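Local coordinates for 4-aminobutyrate transaminase (Acinetobacter baumannii, PDB 6WOP) that catalyses the pyridoxal-phosphate-dependent transfer of the amino group of 4-aminobutyrate to 2-oxoglutarate, at the interface of chains A and B. Sequence-based numbering; all coordinates share one arbitrary frame. Chains: chain A/B, 4-aminobutyrate transaminase.

Contacts 1 and 2 are two ends of one two-fold symmetric interface, their C-alpha centres about 37 Å apart. Each is built from the same elements with the chains exchanged: the N-terminal helix and following loop of one subunit lie on helix 85-97 and the loop tyrosine (A:Tyr79 or B:Tyr79) of the other. B:Lys12, B:Ala15, B:Thr16, A:Val88 and A:Ala91 of contact 1 recur in contact 2 from the opposite chains. Contact 1 follows the arm further, onto strand 104-109 of the partner; contact 2 takes in the arginine-glutamate pair at the helix flank. Such reciprocal arm exchange fits the dimer typical of class-III aminotransferases, and the deposited assembly holds four copies.

Contact 1: the interface of chains A and B. Residues chain A 79, 87-88, 91, 106-107; chain B 12, 15-17, 20, 22.
Helix 6-15 of chain B and the loop that follows it, through B:Val22, lie against helix 85-97, strand 104-109 and the loop tyrosine A:Tyr79 of chain A. In this class-III, fold-type I aminotransferase the N-terminal segment thus serves as an arm laid on the partner subunit. Where the B helix ends, the carbonyl of B:Ala15 takes the backbone N-H of A:Ala106, N to O 3.0 Å, pinning the arm to the strand. The next residue turns its methyl and its hydroxyl to different tasks. B:Thr16 CG2 packs on A:Ala91 CB at 3.7 Å and lies in the plane of the A:Tyr87 ring at its edge, nearest CE1. Its OG1, placed between the backbone N and the carbonyl carbon (chi1 70°), donates back to B:Lys12 O at 2.7 Å, approaching from above the carbonyl plane. The same OG1 and the phenol OH of A:Tyr79 each lie 2.7 Å from water 1, which joins the two chains at the edge of the tyrosine ring. That ring is steadied from within its own subunit by A:Tyr87, whose CD2 sits over one face toward the rim, 3.5 Å above the plane. A:Tyr79 also takes up aliphatic groups of the arm: B:Val22 CG2 lies over the rim of the face opposite A:Tyr87, touching CE2 at 3.7 Å, while B:Val20 CG1 comes to CD2 nearly level with the ring, and the phenol oxygen rests against CG and CD of B:Lys12. The lysine bends about the CG-CD bond that touches that oxygen (chi3 65°). One turn before A:Ala91, A:Val88 straddles the start of B:Lys12, CG1 toward its N and CG2 toward CB. A:Ala107 CB closes on B:Pro17 CG at 3.8 Å.

Contact 2: the interface of chains A and B. Residues chain A 11-12, 15-16, 27; chain B 79, 88, 91-92.
A:Arg11 sets CG anti to its carbonyl carbon (chi1 -78°) and bends at chi3 (57°), folding its guanidinium toward B:Glu92, whose side chain also starts anti to the carbonyl carbon (chi1 -73°) but runs extended beyond CG. The two side chains cross at about a right angle, joining the N-terminal helix 4-15 of one class-III aminotransferase subunit to helix 85-97 of the other. The result is a side-on, two-pronged salt bridge: A:Arg11 NE donates to B:Glu92 OE2 at 2.9 Å, and A:Arg11 NH2 to B:Glu92 OE1 at 2.9 Å. Both carboxylate oxygens are met on their syn side and somewhat out of the carboxylate plane. OE2 lies nearly in the guanidinium plane and OE1 is tilted from it; with the two planes nearly parallel, the paired bonds should restrain both groups against rotation. OE2 has a further partner in water 3, at 2.8 Å, which also lies 3.2 Å from the backbone O of A:Arg11 and thereby links the carboxylate to the arm's main chain. Below the charged ends, the stem of the glutamate is packed by A:Ala15, CB to B:Glu92 CG 3.7 Å. B:Val88 fits against the helix turn with its two methyls divided: CG1 faces the backbone at A:Arg11 and A:Lys12, while CG2 faces A:Lys12 CB. The lysine chain then slides past B:Tyr79 in the opposite direction, its CG and CD brushing the phenol oxygen. That oxygen reaches A:Thr16 OG1 through water 2, 2.7 Å from B:Tyr79 OH and lying in plane at the ring edge. A:Thr16 OG1 donates to A:Lys12 O as well, and its CG2 is 3.7 Å from B:Ala91 CB.

Contact 1: the interface of chains A and B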
loop_
_atom_site.group_PDB
_atom_site.type_symbol
_atom_site.label_atom_id
_atom_site.label_comp_id
_atom_site.label_asym_id
_atom_site.label_seq_id
_atom_site.Cartn_x
_atom_site.Cartn_y
_atom_site.Cartn_z
ATOM N N TYR A 79 -4.540 -30.475 10.816
ATOM C CA TYR A 79 -5.528 -31.053 9.910
ATOM C C TYR A 79 -4.985 -31.178 8.479
ATOM O O TYR A 79 -5.294 -32.141 7.774
ATOM C CB TYR A 79 -6.773 -30.194 9.940
ATOM C CG TYR A 79 -7.869 -30.617 8.951
ATOM C CD1 TYR A 79 -8.785 -31.618 9.275
ATOM C CD2 TYR A 79 -7.991 -29.973 7.732
ATOM C CE1 TYR A 79 -9.790 -31.996 8.382
ATOM C CE2 TYR A 79 -9.012 -30.332 6.796
ATOM C CZ TYR A 79 -9.887 -31.356 7.155
ATOM O OH TYR A 79 -10.869 -31.737 6.273
ATOM N N TYR A 87 -13.923 -32.726 12.302
ATOM C CA TYR A 87 -13.833 -31.466 11.535
ATOM C C TYR A 87 -14.807 -31.474 10.335
ATOM O O TYR A 87 -15.565 -30.600 10.135
ATOM C CB TYR A 87 -12.411 -31.321 11.016
ATOM C CG TYR A 87 -12.046 -30.082 10.202
ATOM C CD1 TYR A 87 -12.681 -29.799 9.011
ATOM C CD2 TYR A 87 -10.998 -29.243 10.586
ATOM C CE1 TYR A 87 -12.347 -28.705 8.246
ATOM C CE2 TYR A 87 -10.651 -28.139 9.823
ATOM C CZ TYR A 87 -11.324 -27.875 8.627
ATOM O OH TYR A 87 -11.005 -26.812 7.866
ATOM N N VAL A 88 -14.770 -32.558 9.603
ATOM C CA VAL A 88 -15.698 -32.695 8.492
ATOM C C VAL A 88 -17.104 -32.629 9.022
ATOM O O VAL A 88 -17.970 -32.035 8.411
ATOM C CB VAL A 88 -15.429 -34.028 7.756
ATOM C CG1 VAL A 88 -16.491 -34.309 6.634
ATOM C CG2 VAL A 88 -13.955 -34.050 7.189
ATOM N N ALA A 91 -18.130 -29.137 9.863
ATOM C CA ALA A 91 -18.457 -28.388 8.643
ATOM C C ALA A 91 -19.858 -28.746 8.150
ATOM O O ALA A 91 -20.662 -27.855 7.844
ATOM C CB ALA A 91 -17.389 -28.677 7.575
ATOM N N ALA A 106 -17.654 -25.027 4.448
ATOM C CA ALA A 106 -17.107 -24.355 5.614
ATOM C C ALA A 106 -15.676 -24.817 5.838
ATOM O O ALA A 106 -15.301 -25.948 5.517
ATOM C CB ALA A 106 -17.916 -24.649 6.916
ATOM N N ALA A 107 -14.889 -23.961 6.462
ATOM C CA ALA A 107 -13.566 -24.365 6.902
ATOM C C ALA A 107 -13.334 -23.720 8.249
ATOM O O ALA A 107 -13.933 -22.687 8.533
ATOM C CB ALA A 107 -12.475 -23.831 5.955
ATOM N N LYS B 12 -15.589 -35.071 3.023
ATOM C CA LYS B 12 -14.663 -33.937 3.129
ATOM C C LYS B 12 -14.771 -33.033 1.900
ATOM O O LYS B 12 -14.883 -31.801 2.025
ATOM C CB LYS B 12 -13.222 -34.442 3.311
ATOM C CG LYS B 12 -12.119 -33.308 3.332
ATOM C CD LYS B 12 -10.678 -33.911 3.369
ATOM C CE LYS B 12 -10.429 -34.678 2.070
ATOM N NZ LYS B 12 -8.988 -34.818 1.582
ATOM N N ALA B 15 -18.127 -30.962 1.832
ATOM C CA ALA B 15 -18.470 -30.065 2.939
ATOM C C ALA B 15 -17.454 -28.947 3.178
ATOM O O ALA B 15 -17.802 -27.953 3.824
ATOM C CB ALA B 15 -18.616 -30.879 4.259
ATOM N N THR B 16 -16.232 -29.096 2.682
ATOM C CA THR B 16 -15.135 -28.178 2.966
ATOM C C THR B 16 -14.484 -27.741 1.665
ATOM O O THR B 16 -14.542 -28.449 0.660
ATOM C CB THR B 16 -14.075 -28.853 3.844
ATOM O OG1 THR B 16 -13.407 -29.850 3.044
ATOM C CG2 THR B 16 -14.696 -29.494 5.118
ATOM N N PRO B 17 -13.826 -26.585 1.663
ATOM C CA PRO B 17 -13.290 -26.050 0.416
ATOM C C PRO B 17 -12.026 -26.765 -0.020
ATOM O O PRO B 17 -11.282 -27.290 0.783
ATOM C CB PRO B 17 -12.999 -24.581 0.758
ATOM C CG PRO B 17 -12.932 -24.482 2.205
ATOM C CD PRO B 17 -13.804 -25.606 2.772
ATOM N N VAL B 20 -7.960 -25.883 1.443
ATOM C CA VAL B 20 -7.187 -26.516 2.508
ATOM C C VAL B 20 -6.652 -27.836 1.951
ATOM O O VAL B 20 -7.398 -28.808 1.795
ATOM C CB VAL B 20 -8.005 -26.719 3.801
ATOM C CG1 VAL B 20 -7.087 -27.236 4.902
ATOM C CG2 VAL B 20 -8.642 -25.369 4.264
ATOM N N VAL B 22 -4.866 -31.313 2.020
ATOM C CA VAL B 22 -4.771 -32.316 3.093
ATOM C C VAL B 22 -3.849 -33.413 2.591
ATOM O O VAL B 22 -4.040 -33.913 1.475
ATOM C CB VAL B 22 -6.150 -32.880 3.483
ATOM C CG1 VAL B 22 -5.974 -34.019 4.557
ATOM C CG2 VAL B 22 -6.993 -31.781 4.032
HETATM O O HOH W 1 -10.915 -30.061 4.133
#

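Contact 2: the interface of chains A and B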
loop_
_atom_site.group_PDB
_atom_site.type_symbol
_atom_site.label_atom_id
_atom_site.label_comp_id
_atom_site.label_asym_id
_atom_site.label_seq_id
_atom_site.Cartn_x
_atom_site.Cartn_y
_atom_site.Cartn_z
ATOM N N ARG A 11 3.994 -8.380 39.933
ATOM C CA ARG A 11 4.637 -9.351 39.045
ATOM C C ARG A 11 4.164 -9.160 37.611
ATOM O O ARG A 11 4.960 -9.242 36.663
ATOM C CB ARG A 11 4.316 -10.792 39.489
ATOM C CG ARG A 11 5.192 -11.188 40.689
ATOM C CD ARG A 11 4.630 -12.506 41.322
ATOM N NE ARG A 11 4.575 -13.585 40.328
ATOM C CZ ARG A 11 3.833 -14.676 40.469
ATOM N NH1 ARG A 11 3.059 -14.858 41.544
ATOM N NH2 ARG A 11 3.884 -15.623 39.559
ATOM N N LYS A 12 2.859 -8.931 37.433
ATOM C CA LYS A 12 2.326 -8.708 36.083
ATOM C C LYS A 12 3.058 -7.577 35.391
ATOM O O LYS A 12 3.438 -7.677 34.214
ATOM C CB LYS A 12 0.845 -8.392 36.144
ATOM C CG LYS A 12 0.190 -8.243 34.746
ATOM C CD LYS A 12 -1.314 -7.908 34.921
ATOM C CE LYS A 12 -1.547 -6.458 34.560
ATOM N NZ LYS A 12 -2.330 -5.796 35.620
ATOM N N ALA A 15 6.629 -8.495 34.459
ATOM C CA ALA A 15 6.897 -9.566 33.492
ATOM C C ALA A 15 6.245 -9.372 32.113
ATOM O O ALA A 15 6.654 -10.049 31.160
ATOM C CB ALA A 15 6.443 -10.929 34.063
ATOM N N THR A 16 5.234 -8.507 31.985
ATOM C CA THR A 16 4.472 -8.446 30.746
ATOM C C THR A 16 4.372 -6.993 30.289
ATOM O O THR A 16 4.487 -6.075 31.113
ATOM C CB THR A 16 3.071 -9.045 30.940
ATOM O OG1 THR A 16 2.353 -8.179 31.830
ATOM C CG2 THR A 16 3.146 -10.517 31.524
ATOM N N TYR A 27 -7.923 -11.644 40.053
ATOM C CA TYR A 27 -7.500 -12.720 39.147
ATOM C C TYR A 27 -8.472 -13.893 39.262
ATOM O O TYR A 27 -8.944 -14.193 40.362
ATOM C CB TYR A 27 -6.072 -13.208 39.486
ATOM C CG TYR A 27 -5.042 -12.207 39.112
ATOM C CD1 TYR A 27 -4.882 -10.999 39.829
ATOM C CD2 TYR A 27 -4.243 -12.437 38.014
ATOM C CE1 TYR A 27 -3.931 -10.041 39.421
ATOM C CE2 TYR A 27 -3.275 -11.469 37.599
ATOM C CZ TYR A 27 -3.125 -10.298 38.315
ATOM O OH TYR A 27 -2.178 -9.389 37.848
ATOM N N TYR B 79 -8.158 -12.805 28.900
ATOM C CA TYR B 79 -7.192 -12.233 29.825
ATOM C C TYR B 79 -7.371 -10.721 29.980
ATOM O O TYR B 79 -7.177 -10.176 31.068
ATOM C CB TYR B 79 -5.790 -12.590 29.352
ATOM C CG TYR B 79 -4.670 -12.052 30.200
ATOM C CD1 TYR B 79 -4.236 -12.705 31.352
ATOM C CD2 TYR B 79 -3.994 -10.901 29.794
ATOM C CE1 TYR B 79 -3.154 -12.187 32.141
ATOM C CE2 TYR B 79 -2.928 -10.374 30.521
ATOM C CZ TYR B 79 -2.504 -11.030 31.696
ATOM O OH TYR B 79 -1.457 -10.488 32.424
ATOM N N VAL B 88 0.902 -14.854 33.923
ATOM C CA VAL B 88 2.043 -14.100 34.441
ATOM C C VAL B 88 3.187 -15.061 34.763
ATOM O O VAL B 88 4.357 -14.784 34.512
ATOM C CB VAL B 88 1.601 -13.314 35.685
ATOM C CG1 VAL B 88 2.813 -12.530 36.336
ATOM C CG2 VAL B 88 0.493 -12.327 35.315
ATOM N N ALA B 91 4.949 -16.035 31.566
ATOM C CA ALA B 91 5.809 -14.951 31.109
ATOM C C ALA B 91 7.098 -14.925 31.897
ATOM O O ALA B 91 8.190 -14.755 31.333
ATOM C CB ALA B 91 5.085 -13.606 31.255
ATOM N N GLU B 92 6.990 -15.078 33.218
ATOM C CA GLU B 92 8.185 -15.082 34.055
ATOM C C GLU B 92 9.134 -16.197 33.650
ATOM O O GLU B 92 10.353 -15.996 33.532
ATOM C CB GLU B 92 7.781 -15.233 35.535
ATOM C CG GLU B 92 7.156 -13.964 36.108
ATOM C CD GLU B 92 6.594 -14.195 37.524
ATOM O OE1 GLU B 92 6.151 -15.345 37.817
ATOM O OE2 GLU B 92 6.565 -13.226 38.313
HETATM O O HOH W 2 -0.373 -8.341 31.278
HETATM O O HOH W 3 7.580 -10.712 37.855
#